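Local coordinates for protein 3,4-dihydroxy-2-butanone 4-phosphate synthase (Acinetobacter baumannii, PDB 6MNZ) that probably converts D-ribulose 5-phosphate to formate and 3,4-dihydroxy-2-butanone 4-phosphate, a step of riboflavin biosynthesis, using magnesium or manganese, at residues A[37-49]-A[101-113]. Sequence-based numbering, arbitrary orientation.
Sequences ATHVRPEDINFMI and AAERAHTIQAAVA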
# COMPACT_ATOMS: atom_id res chain seq x y z
N ALA A 37 19.47 10.55 23.20
CA ALA A 37 20.20 9.31 23.42
C ALA A 37 21.68 9.56 23.67
O ALA A 37 22.30 8.86 24.47
CB ALA A 37 20.01 8.38 22.22
N THR A 38 22.22 10.64 23.10
CA THR A 38 23.64 10.94 23.27
C THR A 38 23.96 11.38 24.69
O THR A 38 25.09 11.21 25.15
CB THR A 38 24.07 12.01 22.27
OG1 THR A 38 23.62 11.65 20.96
CG2 THR A 38 25.58 12.17 22.26
N HIS A 39 23.00 12.00 25.38
CA HIS A 39 23.21 12.47 26.74
C HIS A 39 22.61 11.55 27.79
O HIS A 39 22.58 11.91 28.97
CB HIS A 39 22.62 13.88 26.90
CG HIS A 39 23.35 14.93 26.13
ND1 HIS A 39 24.62 15.36 26.46
CD2 HIS A 39 22.99 15.65 25.04
CE1 HIS A 39 25.02 16.27 25.59
NE2 HIS A 39 24.04 16.47 24.72
N VAL A 40 22.17 10.35 27.40
CA VAL A 40 21.48 9.47 28.35
C VAL A 40 22.50 8.87 29.31
O VAL A 40 23.58 8.41 28.90
CB VAL A 40 20.70 8.38 27.60
CG1 VAL A 40 21.63 7.32 27.06
CG2 VAL A 40 19.65 7.76 28.52
N ARG A 41 22.12 8.79 30.58
CA ARG A 41 23.00 8.35 31.65
C ARG A 41 22.29 7.30 32.49
O ARG A 41 21.06 7.16 32.40
CB ARG A 41 23.41 9.54 32.54
CG ARG A 41 24.00 10.71 31.77
CD ARG A 41 24.07 11.97 32.62
NE ARG A 41 22.77 12.33 33.17
CZ ARG A 41 22.56 13.38 33.97
NH1 ARG A 41 23.51 14.30 34.13
NH2 ARG A 41 21.36 13.58 34.50
N PRO A 42 23.04 6.44 33.18
CA PRO A 42 22.41 5.41 34.02
C PRO A 42 21.22 5.92 34.80
O PRO A 42 20.14 5.33 34.74
CB PRO A 42 23.55 4.98 34.95
CG PRO A 42 24.80 5.19 34.13
CD PRO A 42 24.51 6.31 33.15
N GLU A 43 21.39 7.03 35.52
CA GLU A 43 20.30 7.55 36.35
C GLU A 43 19.13 8.04 35.52
O GLU A 43 18.00 8.09 36.03
CB GLU A 43 20.80 8.68 37.24
CG GLU A 43 20.96 8.31 38.71
CD GLU A 43 19.69 7.71 39.31
OE1 GLU A 43 19.72 6.51 39.67
OE2 GLU A 43 18.64 8.38 39.27
N ASP A 44 19.33 8.30 34.22
CA ASP A 44 18.21 8.67 33.36
C ASP A 44 17.34 7.47 33.03
O ASP A 44 16.11 7.53 33.16
CB ASP A 44 18.73 9.33 32.09
CG ASP A 44 19.35 10.69 32.34
OD1 ASP A 44 18.61 11.61 32.73
OD2 ASP A 44 20.56 10.86 32.08
N ILE A 45 17.96 6.33 32.70
CA ILE A 45 17.20 5.11 32.49
C ILE A 45 16.47 4.71 33.76
O ILE A 45 15.31 4.27 33.72
CB ILE A 45 18.12 3.98 31.98
CG1 ILE A 45 18.90 4.43 30.75
CG2 ILE A 45 17.31 2.73 31.67
CD1 ILE A 45 18.03 4.92 29.61
N ASN A 46 17.11 4.89 34.92
CA ASN A 46 16.50 4.47 36.17
C ASN A 46 15.28 5.32 36.51
O ASN A 46 14.28 4.81 37.01
CB ASN A 46 17.52 4.54 37.31
CG ASN A 46 16.96 4.05 38.63
OD1 ASN A 46 16.96 4.77 39.62
ND2 ASN A 46 16.46 2.82 38.64
N PHE A 47 15.37 6.63 36.27
CA PHE A 47 14.19 7.48 36.42
C PHE A 47 13.06 7.03 35.51
O PHE A 47 11.89 7.02 35.91
CB PHE A 47 14.55 8.94 36.14
CG PHE A 47 13.39 9.89 36.29
CD1 PHE A 47 12.63 10.24 35.20
CD2 PHE A 47 13.07 10.41 37.53
CE1 PHE A 47 11.51 11.03 35.35
CE2 PHE A 47 11.94 11.19 37.69
CZ PHE A 47 11.19 11.54 36.59
N MET A 48 13.40 6.54 34.31
CA MET A 48 12.38 6.14 33.36
C MET A 48 11.64 4.89 33.84
O MET A 48 10.41 4.89 33.95
CB MET A 48 13.01 5.90 31.99
CG MET A 48 13.33 7.18 31.24
SD MET A 48 13.78 6.87 29.52
CE MET A 48 13.33 8.43 28.77
N ILE A 49 12.39 3.85 34.20
CA ILE A 49 11.76 2.61 34.64
C ILE A 49 11.06 2.74 35.98
O ILE A 49 10.41 1.79 36.42
CB ILE A 49 12.80 1.46 34.72
CG1 ILE A 49 13.78 1.71 35.87
CG2 ILE A 49 13.54 1.33 33.40
CD1 ILE A 49 14.83 0.63 36.02
N ALA A 101 20.18 -0.53 34.87
CA ALA A 101 20.02 0.84 34.39
C ALA A 101 21.28 1.31 33.67
O ALA A 101 21.22 1.82 32.55
CB ALA A 101 19.69 1.77 35.56
N ALA A 102 22.45 1.08 34.28
CA ALA A 102 23.70 1.45 33.64
C ALA A 102 23.90 0.70 32.33
O ALA A 102 24.41 1.25 31.36
CB ALA A 102 24.87 1.19 34.59
N GLU A 103 23.68 -0.62 32.36
CA GLU A 103 23.99 -1.45 31.20
C GLU A 103 23.10 -1.09 30.01
O GLU A 103 23.59 -0.90 28.89
CB GLU A 103 23.84 -2.93 31.55
CG GLU A 103 24.96 -3.47 32.42
CD GLU A 103 24.99 -4.99 32.47
OE1 GLU A 103 25.57 -5.54 33.43
OE2 GLU A 103 24.60 -5.63 31.47
N ARG A 104 21.81 -0.83 30.27
CA ARG A 104 20.94 -0.32 29.22
C ARG A 104 21.45 1.01 28.68
O ARG A 104 21.61 1.18 27.47
CB ARG A 104 19.52 -0.17 29.76
CG ARG A 104 18.68 -1.43 29.65
CD ARG A 104 17.23 -1.16 30.03
NE ARG A 104 16.85 -1.85 31.25
CZ ARG A 104 15.68 -1.69 31.86
NH1 ARG A 104 14.77 -0.89 31.34
NH2 ARG A 104 15.42 -2.34 32.99
N ALA A 105 21.70 1.97 29.57
CA ALA A 105 22.35 3.21 29.17
C ALA A 105 23.60 2.94 28.35
O ALA A 105 23.74 3.45 27.23
CB ALA A 105 22.68 4.05 30.41
N HIS A 106 24.44 2.02 28.82
CA HIS A 106 25.66 1.69 28.09
C HIS A 106 25.33 1.13 26.71
O HIS A 106 25.99 1.47 25.73
CB HIS A 106 26.49 0.69 28.90
CG HIS A 106 27.70 0.19 28.19
ND1 HIS A 106 28.31 0.89 27.17
CD2 HIS A 106 28.43 -0.94 28.35
CE1 HIS A 106 29.28 0.16 26.65
NE2 HIS A 106 29.39 -0.94 27.37
N THR A 107 24.28 0.31 26.61
CA THR A 107 23.88 -0.22 25.31
C THR A 107 23.51 0.91 24.36
O THR A 107 23.86 0.88 23.17
CB THR A 107 22.72 -1.19 25.48
OG1 THR A 107 23.17 -2.37 26.17
CG2 THR A 107 22.15 -1.59 24.12
N ILE A 108 22.73 1.88 24.84
CA ILE A 108 22.32 3.00 23.99
C ILE A 108 23.54 3.73 23.45
O ILE A 108 23.63 4.02 22.25
CB ILE A 108 21.39 3.95 24.76
CG1 ILE A 108 20.06 3.26 25.05
CG2 ILE A 108 21.17 5.23 23.98
CD1 ILE A 108 19.35 3.79 26.28
N GLN A 109 24.52 4.01 24.32
CA GLN A 109 25.70 4.74 23.90
C GLN A 109 26.38 4.06 22.71
O GLN A 109 26.78 4.73 21.75
CB GLN A 109 26.68 4.87 25.06
CG GLN A 109 26.15 5.67 26.25
CD GLN A 109 25.60 7.02 25.85
OE1 GLN A 109 24.69 7.53 26.49
NE2 GLN A 109 26.26 7.68 24.90
N ALA A 110 26.49 2.73 22.75
CA ALA A 110 27.12 2.01 21.66
C ALA A 110 26.37 2.22 20.35
O ALA A 110 26.98 2.42 19.30
CB ALA A 110 27.20 0.52 21.99
N ALA A 111 25.04 2.26 20.41
CA ALA A 111 24.25 2.41 19.20
C ALA A 111 24.42 3.81 18.60
O ALA A 111 24.60 3.95 17.39
CB ALA A 111 22.78 2.13 19.49
N VAL A 112 24.48 4.83 19.45
CA VAL A 112 24.45 6.22 18.99
C VAL A 112 25.83 6.87 19.03
O VAL A 112 25.93 8.08 18.81
CB VAL A 112 23.45 7.06 19.81
CG1 VAL A 112 22.08 6.40 19.81
CG2 VAL A 112 23.96 7.25 21.23
N ALA A 113 26.87 6.12 19.38
CA ALA A 113 28.23 6.58 19.15
C ALA A 113 28.40 7.01 17.70
O ALA A 113 27.76 6.48 16.79
CB ALA A 113 29.22 5.47 19.49
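Ile-45 enters helix 101-112 as a knob into the hole formed by Ala-101, Arg-104, Ala-105 and Ile-108, a compact example of how small residues let two helices approach. With CG1 beside its own backbone N and anti to the carbonyl carbon (chi1 -54°), the longer branch of Ile-45 rests 3.8 Å from Ala-105 CB at CG1, while CD1 runs on to meet Ile-108 CD1 tip to tip. CG2, on the other branch, faces the start of the Arg-104 chain. Consistent with the small side chains of Ala-101 and Ala-105 at the crossing, the axes of the short helical segments approach to 7.7 Å, at 115°. Where helix 42-49 begins, the Pro-42 ring lies against Ala-102, with CB 3.8 Å from Ala-102 CA.

Along the incoming 3-10 turn and loop, Ile-108 CG2 takes both Ala-37 CB and Val-40 CG1, each at 3.8 Å, and Val-112 CG1 reaches Ala-37 CB from the next turn. Leu-58 of strand 57-60 and Val-161 of strand 160-164 continue this apolar layer into the sheet of the synthase domain. A salt bridge spans the first turn of the helix, from the N-cap residue Arg-41 to Asp-44: NE meets OD2 at 2.9 Å on its syn side, 26° out of the carboxylate plane. Farther along helix 42-49, Ile-49 CG2 meets the Arg-104 guanidinium obliquely, whose NH2 is bonded to the Ile-99 carbonyl.

Apolar shape fit thus carries much of the contact between helix 42-49 and helix 101-112.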